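Local coordinates for ADP-ribosylation factor-binding protein GGA1 (Saccharomyces cerevisiae, PDB 5CN2) that may help regulate membrane traffic through the trans-Golgi network and binds ARF1 and ARF2, its GAE ear domain being the part described here, at residues Val38-Ile49 with Leu74-Ile85. Sequence-based numbering, arbitrary orientation.
Sequences VIFYSNISSDPI and LQSNSRDGIKQI
Strand 38-43 pairs antiparallel with strand 81-85, their axes 4.7 Å apart at 160°, with Ile-39/Gln-84 and Tyr-41/Ile-82 as hydrogen-bonded pairs. These are neighbouring inner strands of the five-stranded sheet of the adaptin-type ear. CD2 of the Tyr-41 ring rests against Ile-82 CG2 at 3.5 Å, and Phe-52 meets the same ring from outside the pair. On the other face, CE1 of Phe-40 lies 3.8 Å from Lys-83 CG, the two side chains running alongside each other. The Asp-80 side chain passes obliquely by Phe-40, OD1 3.4 Å from Phe-40 CB; its carboxylate also forms a salt bridge with Arg-12. Where the chain turns a corner at 79-80, Ser-42 OG accepts a nearly straight bond from Asp-80 N (3.0 Å, 178°). Beyond it, Asn-43 ties the 44-48 loop to Leu-74. With CG anti to the backbone N (chi1 -177°), its ND2 donates to Leu-74 O (2.9 Å) and Asp-47 O, both close to the amide plane. OD1 accepts from Ser-45 N, an Asx turn, and from Ser-45 OG at 2.7 Å. Without this amide, as with an alanine here, Asp-47 O would probably lose this donor, Leu-74 O would keep Ile-49 N, and Ser-45 N and OG would lose their shared acceptor. Asn-77 N to Ser-45 O is a further tie. The buried Asn-43 amide thus helps to hold the loop's shape through polar bonds, whereas the side chains of Tyr-41 and Ile-82 meet by apolar packing.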
ATOM      1  N   VAL A  38      -1.145   5.055  -5.788  1.00 44.24           N
ATOM      2  CA  VAL A  38      -2.513   4.612  -5.613  1.00 41.92           C
ATOM      3  C   VAL A  38      -2.433   3.153  -5.225  1.00 42.51           C
ATOM      4  O   VAL A  38      -1.997   2.318  -6.021  1.00 40.53           O
ATOM      5  CB  VAL A  38      -3.325   4.840  -6.882  1.00 43.60           C
ATOM      6  CG1 VAL A  38      -4.788   4.490  -6.651  1.00 44.22           C
ATOM      7  CG2 VAL A  38      -3.178   6.290  -7.314  1.00 41.54           C
ATOM      8  N   ILE A  39      -2.809   2.870  -3.975  1.00 40.82           N
ATOM      9  CA  ILE A  39      -2.711   1.535  -3.400  1.00 37.43           C
ATOM     10  C   ILE A  39      -4.084   0.867  -3.426  1.00 35.98           C
ATOM     11  O   ILE A  39      -5.107   1.508  -3.174  1.00 35.69           O
ATOM     12  CB  ILE A  39      -2.199   1.582  -1.958  1.00 36.75           C
ATOM     13  CG1 ILE A  39      -0.988   2.521  -1.867  1.00 39.41           C
ATOM     14  CG2 ILE A  39      -1.858   0.171  -1.442  1.00 35.59           C
ATOM     15  CD1 ILE A  39      -0.352   2.602  -0.488  1.00 40.29           C
ATOM     16  N   PHE A  40      -4.098  -0.420  -3.746  1.00 33.93           N
ATOM     17  CA  PHE A  40      -5.336  -1.182  -3.828  1.00 34.28           C
ATOM     18  C   PHE A  40      -5.195  -2.443  -3.002  1.00 31.29           C
ATOM     19  O   PHE A  40      -4.154  -3.113  -3.039  1.00 32.98           O
ATOM     20  CB  PHE A  40      -5.638  -1.574  -5.280  1.00 36.46           C
ATOM     21  CG  PHE A  40      -5.922  -0.420  -6.180  1.00 37.04           C
ATOM     22  CD1 PHE A  40      -7.215   0.038  -6.338  1.00 38.84           C
ATOM     23  CD2 PHE A  40      -4.901   0.181  -6.903  1.00 36.82           C
ATOM     24  CE1 PHE A  40      -7.484   1.103  -7.183  1.00 39.60           C
ATOM     25  CE2 PHE A  40      -5.163   1.230  -7.747  1.00 35.67           C
ATOM     26  CZ  PHE A  40      -6.454   1.705  -7.873  1.00 36.52           C
ATOM     27  N   TYR A  41      -6.262  -2.790  -2.303  1.00 29.52           N
ATOM     28  CA  TYR A  41      -6.276  -3.959  -1.454  1.00 30.06           C
ATOM     29  C   TYR A  41      -7.306  -4.946  -1.982  1.00 31.28           C
ATOM     30  O   TYR A  41      -8.451  -4.561  -2.249  1.00 30.33           O
ATOM     31  CB  TYR A  41      -6.579  -3.531  -0.015  1.00 30.34           C
ATOM     32  CG  TYR A  41      -5.690  -2.375   0.485  1.00 30.02           C
ATOM     33  CD1 TYR A  41      -4.438  -2.612   1.046  1.00 32.38           C
ATOM     34  CD2 TYR A  41      -6.107  -1.073   0.391  1.00 31.10           C
ATOM     35  CE1 TYR A  41      -3.639  -1.569   1.510  1.00 32.82           C
ATOM     36  CE2 TYR A  41      -5.314  -0.021   0.841  1.00 33.18           C
ATOM     37  CZ  TYR A  41      -4.082  -0.282   1.396  1.00 32.95           C
ATOM     38  OH  TYR A  41      -3.314   0.760   1.837  1.00 36.11           O
ATOM     39  N   SER A  42      -6.881  -6.203  -2.167  1.00 31.02           N
ATOM     40  CA  SER A  42      -7.739  -7.237  -2.723  1.00 32.13           C
ATOM     41  C   SER A  42      -7.855  -8.472  -1.811  1.00 33.16           C
ATOM     42  O   SER A  42      -6.854  -9.058  -1.440  1.00 35.08           O
ATOM     43  CB  SER A  42      -7.212  -7.670  -4.086  1.00 31.85           C
ATOM     44  OG  SER A  42      -7.280  -6.606  -5.024  1.00 32.26           O
ATOM     45  N   ASN A  43      -9.083  -8.878  -1.499  1.00 32.55           N
ATOM     46  CA  ASN A  43      -9.341 -10.090  -0.717  1.00 34.64           C
ATOM     47  C   ASN A  43      -9.404 -11.220  -1.720  1.00 39.89           C
ATOM     48  O   ASN A  43     -10.295 -11.233  -2.574  1.00 46.03           O
ATOM     49  CB  ASN A  43     -10.661  -9.929   0.050  1.00 32.73           C
ATOM     50  CG  ASN A  43     -11.002 -11.100   0.967  1.00 34.11           C
ATOM     51  OD1 ASN A  43     -10.411 -12.181   0.920  1.00 35.77           O
ATOM     52  ND2 ASN A  43     -11.991 -10.869   1.828  1.00 35.65           N
ATOM     53  N   ILE A  44      -8.429 -12.125  -1.654  1.00 41.74           N
ATOM     54  CA  ILE A  44      -8.403 -13.328  -2.486  1.00 45.60           C
ATOM     55  C   ILE A  44      -8.792 -14.608  -1.694  1.00 45.34           C
ATOM     56  O   ILE A  44      -8.590 -15.719  -2.179  1.00 42.83           O
ATOM     57  CB  ILE A  44      -7.011 -13.533  -3.142  1.00 46.19           C
ATOM     58  CG1 ILE A  44      -5.911 -13.611  -2.076  1.00 47.55           C
ATOM     59  CG2 ILE A  44      -6.723 -12.413  -4.130  1.00 48.86           C
ATOM     60  CD1 ILE A  44      -4.628 -14.244  -2.556  1.00 48.19           C
ATOM     61  N   SER A  45      -9.327 -14.445  -0.483  1.00 44.72           N
ATOM     62  CA  SER A  45      -9.913 -15.562   0.276  1.00 43.80           C
ATOM     63  C   SER A  45     -11.420 -15.581   0.079  1.00 45.15           C
ATOM     64  O   SER A  45     -12.012 -14.556  -0.291  1.00 40.33           O
ATOM     65  CB  SER A  45      -9.656 -15.388   1.760  1.00 42.91           C
ATOM     66  OG  SER A  45     -10.605 -14.478   2.315  1.00 45.00           O
ATOM     67  N   SER A  46     -12.041 -16.725   0.388  1.00 47.10           N
ATOM     68  CA  SER A  46     -13.505 -16.884   0.269  1.00 50.05           C
ATOM     69  C   SER A  46     -14.261 -16.469   1.547  1.00 51.62           C
ATOM     70  O   SER A  46     -15.448 -16.774   1.695  1.00 47.39           O
ATOM     71  CB  SER A  46     -13.889 -18.315  -0.177  1.00 50.24           C
ATOM     72  OG  SER A  46     -12.971 -19.279   0.294  1.00 50.16           O
ATOM     73  N   ASP A  47     -13.569 -15.735   2.429  1.00 52.77           N
ATOM     74  CA  ASP A  47     -14.139 -15.175   3.652  1.00 54.03           C
ATOM     75  C   ASP A  47     -13.888 -13.670   3.736  1.00 52.97           C
ATOM     76  O   ASP A  47     -12.837 -13.196   3.315  1.00 53.96           O
ATOM     77  CB  ASP A  47     -13.485 -15.837   4.865  1.00 60.83           C
ATOM     78  CG  ASP A  47     -13.965 -17.246   5.078  1.00 60.13           C
ATOM     79  OD1 ASP A  47     -15.171 -17.392   5.331  1.00 62.24           O
ATOM     80  OD2 ASP A  47     -13.152 -18.189   4.979  1.00 62.54           O
ATOM     81  N   PRO A  48     -14.839 -12.913   4.311  1.00 52.82           N
ATOM     82  CA  PRO A  48     -14.655 -11.462   4.426  1.00 48.22           C
ATOM     83  C   PRO A  48     -13.494 -11.029   5.322  1.00 46.32           C
ATOM     84  O   PRO A  48     -13.147 -11.738   6.266  1.00 47.42           O
ATOM     85  CB  PRO A  48     -15.978 -10.981   5.025  1.00 48.72           C
ATOM     86  CG  PRO A  48     -16.952 -12.067   4.754  1.00 49.64           C
ATOM     87  CD  PRO A  48     -16.160 -13.333   4.816  1.00 50.75           C
ATOM     88  N   ILE A  49     -12.913  -9.871   4.992  1.00 42.59           N
ATOM     89  CA  ILE A  49     -11.854  -9.223   5.760  1.00 40.59           C
ATOM     90  C   ILE A  49     -12.404  -7.908   6.326  1.00 40.91           C
ATOM     91  O   ILE A  49     -13.013  -7.113   5.609  1.00 40.18           O
ATOM     92  CB  ILE A  49     -10.578  -8.956   4.897  1.00 40.25           C
ATOM     93  CG1 ILE A  49      -9.873 -10.272   4.556  1.00 39.32           C
ATOM     94  CG2 ILE A  49      -9.605  -8.046   5.627  1.00 38.65           C
ATOM     95  CD1 ILE A  49      -8.832 -10.185   3.450  1.00 38.29           C
ATOM     96  N   LEU A  74     -13.326  -5.765   3.272  1.00 40.01           N
ATOM     97  CA  LEU A  74     -13.223  -6.414   1.965  1.00 40.78           C
ATOM     98  C   LEU A  74     -14.044  -7.711   1.904  1.00 46.57           C
ATOM     99  O   LEU A  74     -13.786  -8.674   2.641  1.00 44.36           O
ATOM    100  CB  LEU A  74     -11.776  -6.781   1.660  1.00 37.82           C
ATOM    101  CG  LEU A  74     -10.718  -5.731   1.309  1.00 38.21           C
ATOM    102  CD1 LEU A  74      -9.355  -6.420   1.321  1.00 36.74           C
ATOM    103  CD2 LEU A  74     -10.984  -5.101  -0.053  1.00 36.92           C
ATOM    104  N   GLN A  75     -14.976  -7.768   0.961  1.00 53.01           N
ATOM    105  CA  GLN A  75     -15.824  -8.944   0.784  1.00 53.37           C
ATOM    106  C   GLN A  75     -14.964 -10.099   0.246  1.00 54.58           C
ATOM    107  O   GLN A  75     -13.855  -9.892  -0.259  1.00 51.85           O
ATOM    108  CB  GLN A  75     -16.968  -8.657  -0.213  1.00 57.01           C
ATOM    109  CG  GLN A  75     -17.729  -7.339  -0.045  1.00 61.57           C
ATOM    110  CD  GLN A  75     -18.822  -7.384   1.014  1.00 68.12           C
ATOM    111  OE1 GLN A  75     -18.862  -8.291   1.848  1.00 77.06           O
ATOM    112  NE2 GLN A  75     -19.716  -6.393   0.988  1.00 68.40           N
ATOM    113  N   SER A  76     -15.495 -11.313   0.331  1.00 51.01           N
ATOM    114  CA  SER A  76     -14.856 -12.477  -0.256  1.00 51.53           C
ATOM    115  C   SER A  76     -14.547 -12.247  -1.725  1.00 48.49           C
ATOM    116  O   SER A  76     -15.325 -11.618  -2.451  1.00 42.12           O
ATOM    117  CB  SER A  76     -15.767 -13.701  -0.124  1.00 52.38           C
ATOM    118  OG  SER A  76     -16.002 -14.009   1.241  1.00 60.73           O
ATOM    119  N   ASN A  77     -13.406 -12.756  -2.168  1.00 46.52           N
ATOM    120  CA  ASN A  77     -13.034 -12.630  -3.568  1.00 49.28           C
ATOM    121  C   ASN A  77     -13.372 -11.234  -4.149  1.00 48.05           C
ATOM    122  O   ASN A  77     -13.953 -11.119  -5.221  1.00 49.73           O
ATOM    123  CB  ASN A  77     -13.715 -13.754  -4.367  1.00 50.15           C
ATOM    124  CG  ASN A  77     -13.331 -15.140  -3.872  1.00 50.08           C
ATOM    125  OD1 ASN A  77     -14.174 -15.885  -3.382  1.00 60.71           O
ATOM    126  ND2 ASN A  77     -12.058 -15.485  -3.988  1.00 51.99           N
ATOM    127  N   SER A  78     -13.008 -10.185  -3.415  1.00 49.81           N
ATOM    128  CA  SER A  78     -13.169  -8.785  -3.853  1.00 47.76           C
ATOM    129  C   SER A  78     -11.820  -8.222  -4.348  1.00 45.43           C
ATOM    130  O   SER A  78     -10.829  -8.160  -3.601  1.00 44.41           O
ATOM    131  CB  SER A  78     -13.710  -7.944  -2.688  1.00 49.64           C
ATOM    132  OG  SER A  78     -13.750  -6.552  -2.961  1.00 51.14           O
ATOM    133  N   ARG A  79     -11.792  -7.832  -5.617  1.00 43.09           N
ATOM    134  CA  ARG A  79     -10.662  -7.135  -6.207  1.00 41.64           C
ATOM    135  C   ARG A  79     -10.775  -5.613  -5.997  1.00 37.39           C
ATOM    136  O   ARG A  79     -11.834  -5.028  -6.202  1.00 33.99           O
ATOM    137  CB  ARG A  79     -10.588  -7.438  -7.698  1.00 44.89           C
ATOM    138  CG  ARG A  79      -9.293  -6.973  -8.343  1.00 50.90           C
ATOM    139  CD  ARG A  79      -9.434  -6.850  -9.856  1.00 57.30           C
ATOM    140  NE  ARG A  79      -9.012  -8.077 -10.532  1.00 61.28           N
ATOM    141  CZ  ARG A  79      -7.772  -8.340 -10.943  1.00 61.26           C
ATOM    142  NH1 ARG A  79      -6.785  -7.465 -10.771  1.00 61.57           N
ATOM    143  NH2 ARG A  79      -7.518  -9.494 -11.548  1.00 64.09           N
ATOM    144  N   ASP A  80      -9.679  -4.985  -5.594  1.00 34.31           N
ATOM    145  CA  ASP A  80      -9.627  -3.526  -5.439  1.00 33.43           C
ATOM    146  C   ASP A  80     -10.802  -2.987  -4.612  1.00 31.26           C
ATOM    147  O   ASP A  80     -11.357  -1.957  -4.934  1.00 32.75           O
ATOM    148  CB  ASP A  80      -9.622  -2.838  -6.813  1.00 34.45           C
ATOM    149  CG  ASP A  80      -8.389  -3.173  -7.675  1.00 34.86           C
ATOM    150  OD1 ASP A  80      -7.387  -3.761  -7.208  1.00 31.98           O
ATOM    151  OD2 ASP A  80      -8.413  -2.792  -8.866  1.00 37.43           O
ATOM    152  N   GLY A  81     -11.199  -3.690  -3.558  1.00 32.24           N
ATOM    153  CA  GLY A  81     -12.314  -3.238  -2.711  1.00 33.93           C
ATOM    154  C   GLY A  81     -12.018  -2.029  -1.822  1.00 34.98           C
ATOM    155  O   GLY A  81     -12.936  -1.351  -1.350  1.00 36.07           O
ATOM    156  N   ILE A  82     -10.733  -1.788  -1.581  1.00 35.54           N
ATOM    157  CA  ILE A  82     -10.257  -0.610  -0.860  1.00 34.34           C
ATOM    158  C   ILE A  82      -9.145   0.034  -1.691  1.00 34.51           C
ATOM    159  O   ILE A  82      -8.265  -0.648  -2.215  1.00 32.00           O
ATOM    160  CB  ILE A  82      -9.729  -0.972   0.539  1.00 34.28           C
ATOM    161  CG1 ILE A  82     -10.841  -1.583   1.407  1.00 35.22           C
ATOM    162  CG2 ILE A  82      -9.213   0.269   1.259  1.00 35.97           C
ATOM    163  CD1 ILE A  82     -10.324  -2.167   2.704  1.00 34.50           C
ATOM    164  N   LYS A  83      -9.240   1.345  -1.841  1.00 36.48           N
ATOM    165  CA  LYS A  83      -8.236   2.161  -2.504  1.00 40.40           C
ATOM    166  C   LYS A  83      -7.691   3.171  -1.472  1.00 41.77           C
ATOM    167  O   LYS A  83      -8.431   3.654  -0.594  1.00 44.34           O
ATOM    168  CB  LYS A  83      -8.891   2.906  -3.671  1.00 43.49           C
ATOM    169  CG  LYS A  83      -7.954   3.790  -4.490  1.00 49.39           C
ATOM    170  CD  LYS A  83      -8.660   5.006  -5.102  1.00 52.06           C
ATOM    171  CE  LYS A  83      -9.059   4.758  -6.542  1.00 55.93           C
ATOM    172  NZ  LYS A  83     -10.009   5.784  -7.058  1.00 59.70           N
ATOM    173  N   GLN A  84      -6.412   3.506  -1.589  1.00 41.20           N
ATOM    174  CA  GLN A  84      -5.797   4.503  -0.712  1.00 39.96           C
ATOM    175  C   GLN A  84      -4.676   5.258  -1.387  1.00 35.58           C
ATOM    176  O   GLN A  84      -3.673   4.649  -1.781  1.00 35.70           O
ATOM    177  CB  GLN A  84      -5.244   3.843   0.547  1.00 40.69           C
ATOM    178  CG  GLN A  84      -4.625   4.864   1.499  1.00 41.40           C
ATOM    179  CD  GLN A  84      -4.334   4.334   2.884  1.00 39.58           C
ATOM    180  OE1 GLN A  84      -4.430   5.088   3.857  1.00 41.97           O
ATOM    181  NE2 GLN A  84      -3.983   3.053   2.992  1.00 35.36           N
ATOM    182  N   ILE A  85      -4.832   6.577  -1.464  1.00 32.83           N
ATOM    183  CA  ILE A  85      -3.885   7.467  -2.134  1.00 34.40           C
ATOM    184  C   ILE A  85      -2.773   7.949  -1.203  1.00 34.85           C
ATOM    185  O   ILE A  85      -3.016   8.323  -0.055  1.00 33.46           O
ATOM    186  CB  ILE A  85      -4.557   8.736  -2.678  1.00 38.28           C
ATOM    187  CG1 ILE A  85      -5.811   8.407  -3.485  1.00 41.41           C
ATOM    188  CG2 ILE A  85      -3.575   9.532  -3.536  1.00 40.62           C
ATOM    189  CD1 ILE A  85      -5.535   7.522  -4.675  1.00 45.62           C
TER